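Local coordinates for protein phosphoribosyl-AMP cyclohydrolase (Medicago truncatula, PDB 7BGM) that catalyses the second and third steps of plant histidine biosynthesis, probably hydrolysing phosphoribosyl-ATP to phosphoribosyl-AMP and then opening the adenine ring of that product, at residues Gly17-Ile22 with Met33-Arg39; Leu7-Lys12 with Leu79-Asp84. The contacts are given in a common frame with arbitrary orientation. Residue numbers count along the deposited sequence, not the author numbering.

Contact 1: Gly17-Ile22 with Met33-Arg39; sequences GLAVAI and MQGFANR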
loop_
_atom_site.group_PDB
_atom_site.type_symbol
_atom_site.label_atom_id
_atom_site.label_comp_id
_atom_site.label_asym_id
_atom_site.label_seq_id
_atom_site.Cartn_x
_atom_site.Cartn_y
_atom_site.Cartn_z
ATOM N N GLY A 17 8.716 -24.667 -12.827
ATOM C CA GLY A 17 8.093 -23.778 -13.782
ATOM C C GLY A 17 7.275 -22.660 -13.171
ATOM O O GLY A 17 6.423 -22.102 -13.864
ATOM N N LEU A 18 7.524 -22.291 -11.904
ATOM C CA LEU A 18 6.693 -21.315 -11.193
ATOM C C LEU A 18 7.474 -20.055 -10.838
ATOM O O LEU A 18 8.705 -20.067 -10.683
ATOM C CB LEU A 18 6.097 -21.916 -9.893
ATOM C CG LEU A 18 5.276 -23.197 -10.106
ATOM C CD1 LEU A 18 4.797 -23.738 -8.778
ATOM C CD2 LEU A 18 4.126 -22.853 -10.999
ATOM N N ALA A 19 6.737 -18.951 -10.750
ATOM C CA ALA A 19 7.196 -17.725 -10.114
ATOM C C ALA A 19 6.196 -17.334 -9.021
ATOM O O ALA A 19 5.036 -17.742 -9.045
ATOM C CB ALA A 19 7.332 -16.602 -11.136
ATOM N N VAL A 20 6.636 -16.525 -8.063
ATOM C CA VAL A 20 5.731 -16.016 -7.024
ATOM C C VAL A 20 4.885 -14.914 -7.644
ATOM O O VAL A 20 5.413 -14.067 -8.371
ATOM C CB VAL A 20 6.530 -15.470 -5.828
ATOM C CG1 VAL A 20 5.635 -14.652 -4.875
ATOM C CG2 VAL A 20 7.209 -16.607 -5.079
ATOM N N ALA A 21 3.577 -14.944 -7.399
ATOM C CA ALA A 21 2.690 -13.878 -7.863
ATOM C C ALA A 21 1.945 -13.267 -6.690
ATOM O O ALA A 21 1.237 -13.965 -5.951
ATOM C CB ALA A 21 1.676 -14.374 -8.910
ATOM N N ILE A 22 2.027 -11.939 -6.590
ATOM C CA ILE A 22 1.457 -11.200 -5.472
ATOM C C ILE A 22 0.391 -10.281 -6.015
ATOM O O ILE A 22 0.666 -9.496 -6.935
ATOM C CB ILE A 22 2.517 -10.390 -4.727
ATOM C CG1 ILE A 22 3.662 -11.279 -4.302
ATOM C CG2 ILE A 22 1.875 -9.619 -3.564
ATOM C CD1 ILE A 22 4.865 -10.486 -3.865
ATOM N N MET A 33 -3.342 -11.096 -1.685
ATOM C CA MET A 33 -3.060 -12.541 -1.584
ATOM C C MET A 33 -1.743 -12.781 -2.309
ATOM O O MET A 33 -1.298 -11.956 -3.120
ATOM C CB MET A 33 -4.173 -13.425 -2.214
ATOM C CG MET A 33 -4.326 -13.162 -3.711
ATOM S SD MET A 33 -5.478 -14.283 -4.536
ATOM C CE MET A 33 -4.534 -15.811 -4.559
ATOM N N GLN A 34 -1.150 -13.950 -2.056
ATOM C CA GLN A 34 0.049 -14.329 -2.772
ATOM C C GLN A 34 -0.075 -15.800 -3.129
ATOM O O GLN A 34 -0.533 -16.606 -2.301
ATOM C CB GLN A 34 1.316 -14.065 -1.934
ATOM C CG GLN A 34 2.624 -14.623 -2.570
ATOM C CD GLN A 34 3.008 -16.007 -2.002
ATOM O OE1 GLN A 34 3.203 -16.166 -0.795
ATOM N NE2 GLN A 34 3.126 -16.996 -2.881
ATOM N N GLY A 35 0.231 -16.108 -4.403
ATOM C CA GLY A 35 0.294 -17.472 -4.860
ATOM C C GLY A 35 1.453 -17.710 -5.794
ATOM O O GLY A 35 2.494 -17.060 -5.673
ATOM N N PHE A 36 1.288 -18.639 -6.727
ATOM C CA PHE A 36 2.318 -18.977 -7.695
ATOM C C PHE A 36 1.695 -18.904 -9.084
ATOM O O PHE A 36 0.467 -18.998 -9.247
ATOM C CB PHE A 36 2.946 -20.383 -7.389
ATOM C CG PHE A 36 3.760 -20.374 -6.150
ATOM C CD1 PHE A 36 3.154 -20.533 -4.900
ATOM C CD2 PHE A 36 5.128 -20.140 -6.211
ATOM C CE1 PHE A 36 3.900 -20.455 -3.730
ATOM C CE2 PHE A 36 5.890 -20.086 -5.048
ATOM C CZ PHE A 36 5.274 -20.223 -3.807
ATOM N N ALA A 37 2.528 -18.682 -10.091
ATOM C CA ALA A 37 2.048 -18.613 -11.452
ATOM C C ALA A 37 3.028 -19.357 -12.347
ATOM O O ALA A 37 4.240 -19.273 -12.130
ATOM C CB ALA A 37 1.897 -17.155 -11.899
ATOM N N ASN A 38 2.513 -20.106 -13.328
ATOM C CA ASN A 38 3.348 -20.642 -14.386
ATOM C C ASN A 38 3.167 -19.789 -15.648
ATOM O O ASN A 38 2.511 -18.732 -15.625
ATOM C CB ASN A 38 3.036 -22.124 -14.640
ATOM C CG ASN A 38 1.589 -22.357 -15.056
ATOM O OD1 ASN A 38 0.798 -21.411 -15.141
ATOM N ND2 ASN A 38 1.228 -23.622 -15.289
ATOM N N ARG A 39 3.755 -20.232 -16.763
ATOM C CA ARG A 39 3.667 -19.447 -17.991
ATOM C C ARG A 39 2.211 -19.173 -18.341
ATOM O O ARG A 39 1.809 -18.021 -18.581
ATOM C CB ARG A 39 4.347 -20.185 -19.142
ATOM C CG ARG A 39 5.845 -20.061 -19.192
ATOM C CD ARG A 39 6.359 -20.868 -20.387
ATOM N NE ARG A 39 6.137 -20.146 -21.637
ATOM C CZ ARG A 39 7.060 -19.383 -22.213
ATOM N NH1 ARG A 39 8.253 -19.273 -21.647
ATOM N NH2 ARG A 39 6.799 -18.736 -23.346
HETATM O O HOH W 1 5.875 -22.226 -16.431
#
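This is one end of an antiparallel beta hairpin, strands 19-25 and 31-37, in the cyclohydrolase part of the enzyme. Two hydrogen-bonded pairs hold it: Ala19 with Ala37 (N to O 2.9 Å each way) and Ala21 with Gly35 (Ala21 N to Gly35 O 2.9 Å, Gly35 N to Ala21 O 2.8 Å). Between them lies the non-hydrogen-bonded pair Val20-Phe36 (CA to CA 4.6 Å).

Phe36 is the residue most buried by the contact. Its ring packs against Val20, CE2 lying 3.7 Å from Val20 CG2, while its CB meets Leu18 CD1 at 4.1 Å. Val20 of the second subunit packs on the same phenylalanine, and the side of the hairpin carrying Ile22 and Gln34 takes part in the dimer interface. Here Gln34 OE1 is hydrogen-bonded to Ser85 OG of the second subunit, and Gln34 NE2 turns back to its neighbour Gly35 O at 2.9 Å. Met33, on the same strand, contributes to an AMP-binding site, beside Trp62 and Cys104.

On the other face Ala21 and Ala37 touch diagonally across the strands, CB to CB 4.1 Å, and Tyr88 of strand 85-92 packs on both. Past Ala37 the chain turns into helix 39-48 with Asn38 as N-cap, its OD1 accepting from Ala41 N. A single water closes this end, donating to Gly17 O at 2.6 Å and accepting from Arg39 N at 2.9 Å.

Contact 2: Leu7-Lys12 with Leu79-Asp84; sequences LLDSVK and LDCDRD. With ZN (zinc ion), chain D; ZN (zinc ion), chain G.
Residues 7-12 leave helix 3-9: Leu7 and Leu8 are helical, Ser10 N bonds to Leu7 O at 3.0 Å, Val11 (phi/psi -80/141) is extended and Lys12 (-90/80) bends away from a regular strand. Opposite them Leu79 lies on strand 76-80, and a type I turn runs from Asp80 to Arg83, closed by Arg83 N to Asp80 O at 3.0 Å, with Arg83 at positive phi (67/27). CA distances are 5.2 Å for Val11-Arg83 and 4.8 Å for Lys12-Asp84. One backbone bond joins the segments, Lys12 N to Arg83 O, 2.8 Å.

Arg83 (chi1 m, chi2 t, chi3 p) reaches back to Ser10: NE to Ser10 O 2.9 Å and NH2 to Ser10 OG 2.9 Å, while Ser10 OG donates to Leu7 O at 2.7 Å. Beside these bonds Leu79 meets Leu7 (Leu7 CD2 to Leu79 CD1 4.2 Å) and Val11 (Val11 CG2 to Leu79 CD2 4.2 Å). Lys12 is all-trans, its CD 3.4 Å from Asp82 O; its NZ reaches a water at 2.4 Å that donates to Asp82 OD2 at 2.9 Å.

Asp80, Asp82 and Asp84, all chi1 p, converge on one zinc: Asp80 OD2 1.9 Å, Asp82 OD1 2.0 Å, Asp84 OD1 1.9 Å, plus two waters at 2.0 and 2.1 Å. Cys81 SG binds a second zinc at 2.3 Å, shared with Cys97 and Cys104 of the second subunit. Alternating aspartates on one metal beside an intersubunit cysteine-zinc site are the signature of phosphoribosyl-AMP cyclohydrolases.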
loop_
_atom_site.group_PDB
_atom_site.type_symbol
_atom_site.label_atom_id
_atom_site.label_comp_id
_atom_site.label_asym_id
_atom_site.label_seq_id
_atom_site.Cartn_x
_atom_site.Cartn_y
_atom_site.Cartn_z
ATOM N N LEU A 7 8.179 -12.203 -23.564
ATOM C CA LEU A 7 8.243 -11.766 -22.182
ATOM C C LEU A 7 8.341 -12.962 -21.245
ATOM O O LEU A 7 9.132 -12.967 -20.288
ATOM C CB LEU A 7 7.005 -10.920 -21.876
ATOM C CG LEU A 7 6.795 -10.296 -20.502
ATOM C CD1 LEU A 7 6.079 -11.281 -19.677
ATOM C CD2 LEU A 7 8.087 -9.846 -19.803
ATOM N N LEU A 8 7.511 -13.978 -21.477
ATOM C CA LEU A 8 7.537 -15.138 -20.589
ATOM C C LEU A 8 8.884 -15.854 -20.633
ATOM O O LEU A 8 9.317 -16.410 -19.622
ATOM C CB LEU A 8 6.409 -16.095 -20.954
ATOM C CG LEU A 8 5.009 -15.519 -20.763
ATOM C CD1 LEU A 8 4.006 -16.469 -21.387
ATOM C CD2 LEU A 8 4.666 -15.279 -19.300
ATOM N N ASP A 9 9.574 -15.827 -21.773
ATOM C CA ASP A 9 10.897 -16.450 -21.835
ATOM C C ASP A 9 11.907 -15.752 -20.929
ATOM O O ASP A 9 12.945 -16.342 -20.592
ATOM C CB ASP A 9 11.433 -16.435 -23.263
ATOM C CG ASP A 9 10.652 -17.345 -24.204
ATOM O OD1 ASP A 9 9.769 -18.096 -23.723
ATOM O OD2 ASP A 9 10.942 -17.315 -25.425
ATOM N N SER A 10 11.643 -14.512 -20.544
ATOM C CA SER A 10 12.583 -13.738 -19.740
ATOM C C SER A 10 12.319 -13.842 -18.249
ATOM O O SER A 10 13.080 -13.252 -17.456
ATOM C CB SER A 10 12.537 -12.268 -20.169
ATOM O OG SER A 10 11.392 -11.632 -19.600
ATOM N N VAL A 11 11.242 -14.560 -17.839
ATOM C CA VAL A 11 10.939 -14.753 -16.431
ATOM C C VAL A 11 11.828 -15.870 -15.899
ATOM O O VAL A 11 12.112 -16.843 -16.615
ATOM C CB VAL A 11 9.444 -15.090 -16.237
ATOM C CG1 VAL A 11 9.118 -15.463 -14.772
ATOM C CG2 VAL A 11 8.564 -13.938 -16.709
ATOM N N LYS A 12 12.313 -15.706 -14.664
ATOM C CA LYS A 12 13.189 -16.685 -14.020
ATOM C C LYS A 12 12.320 -17.685 -13.263
ATOM O O LYS A 12 12.137 -17.603 -12.040
ATOM C CB LYS A 12 14.188 -15.984 -13.104
ATOM C CG LYS A 12 15.177 -16.873 -12.379
ATOM C CD LYS A 12 16.004 -16.005 -11.443
ATOM C CE LYS A 12 17.044 -16.796 -10.667
ATOM N NZ LYS A 12 17.691 -15.889 -9.659
ATOM N N LEU A 79 7.448 -7.230 -12.822
ATOM C CA LEU A 79 8.456 -8.188 -12.387
ATOM C C LEU A 79 9.426 -7.502 -11.424
ATOM O O LEU A 79 9.677 -6.292 -11.548
ATOM C CB LEU A 79 9.267 -8.716 -13.584
ATOM C CG LEU A 79 8.529 -9.477 -14.669
ATOM C CD1 LEU A 79 9.427 -9.839 -15.858
ATOM C CD2 LEU A 79 7.957 -10.713 -14.045
ATOM N N ASP A 80 10.013 -8.277 -10.498
ATOM C CA ASP A 80 11.090 -7.747 -9.656
ATOM C C ASP A 80 12.428 -7.772 -10.410
ATOM O O ASP A 80 12.537 -8.198 -11.570
ATOM C CB ASP A 80 11.159 -8.429 -8.271
ATOM C CG ASP A 80 11.820 -9.802 -8.263
ATOM O OD1 ASP A 80 11.759 -10.475 -9.295
ATOM O OD2 ASP A 80 12.304 -10.201 -7.139
ATOM N N CYS A 81 13.458 -7.263 -9.740
ATOM C CA CYS A 81 14.746 -7.012 -10.399
ATOM C C CYS A 81 15.359 -8.282 -11.009
ATOM O O CYS A 81 15.980 -8.229 -12.084
ATOM C CB CYS A 81 15.711 -6.375 -9.400
ATOM S SG CYS A 81 15.963 -7.418 -7.875
ATOM N N ASP A 82 15.223 -9.419 -10.345
ATOM C CA ASP A 82 15.791 -10.660 -10.866
ATOM C C ASP A 82 14.723 -11.567 -11.494
ATOM O O ASP A 82 15.008 -12.738 -11.815
ATOM C CB ASP A 82 16.619 -11.388 -9.785
ATOM C CG ASP A 82 15.862 -11.641 -8.485
ATOM O OD1 ASP A 82 14.614 -11.487 -8.443
ATOM O OD2 ASP A 82 16.541 -12.025 -7.481
ATOM N N ARG A 83 13.519 -11.026 -11.705
ATOM C CA ARG A 83 12.470 -11.569 -12.587
ATOM C C ARG A 83 11.901 -12.901 -12.090
ATOM O O ARG A 83 11.412 -13.699 -12.888
ATOM C CB ARG A 83 12.994 -11.698 -14.028
ATOM C CG ARG A 83 13.735 -10.453 -14.503
ATOM C CD ARG A 83 14.195 -10.558 -15.928
ATOM N NE ARG A 83 13.168 -10.361 -16.945
ATOM C CZ ARG A 83 12.785 -9.167 -17.405
ATOM N NH1 ARG A 83 13.294 -8.038 -16.918
ATOM N NH2 ARG A 83 11.895 -9.095 -18.365
ATOM N N ASP A 84 11.931 -13.167 -10.790
ATOM C CA ASP A 84 11.274 -14.370 -10.261
ATOM C C ASP A 84 10.055 -14.076 -9.388
ATOM O O ASP A 84 9.527 -14.989 -8.743
ATOM C CB ASP A 84 12.269 -15.238 -9.469
ATOM C CG ASP A 84 12.898 -14.493 -8.292
ATOM O OD1 ASP A 84 12.440 -13.352 -7.956
ATOM O OD2 ASP A 84 13.859 -15.038 -7.720
HETATM ZN ZN ZN D . 13.223 -11.862 -7.037
HETATM ZN ZN ZN G . 15.928 -5.905 -6.160
HETATM O O HOH W 2 15.111 -17.256 -7.973
HETATM O O HOH W 3 16.942 -14.886 -7.602
HETATM O O HOH W 4 14.726 -12.308 -5.768
HETATM O O HOH W 5 12.012 -12.491 -5.405
#

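In the fold
Contact 1 is nested within the loop closed by contact 2: the chain passes 7-12, 17-22, 33-39 and then 79-84. Their centres are 12 Å apart, and both reach one mixed sheet, in which strand 85-92 pairs in parallel with strand 19-25 and antiparallel with strand 76-80. They also meet directly. Arg39 NH1 forms a 2.8 Å salt bridge with Asp9 OD1, tying the start of helix 39-48 to helix 3-9, and Ala19 CB packs on Asp84 O at 3.6 Å. Both contacts touch the second subunit, so the hairpin and the zinc-bearing turn both contribute to the dimer interface.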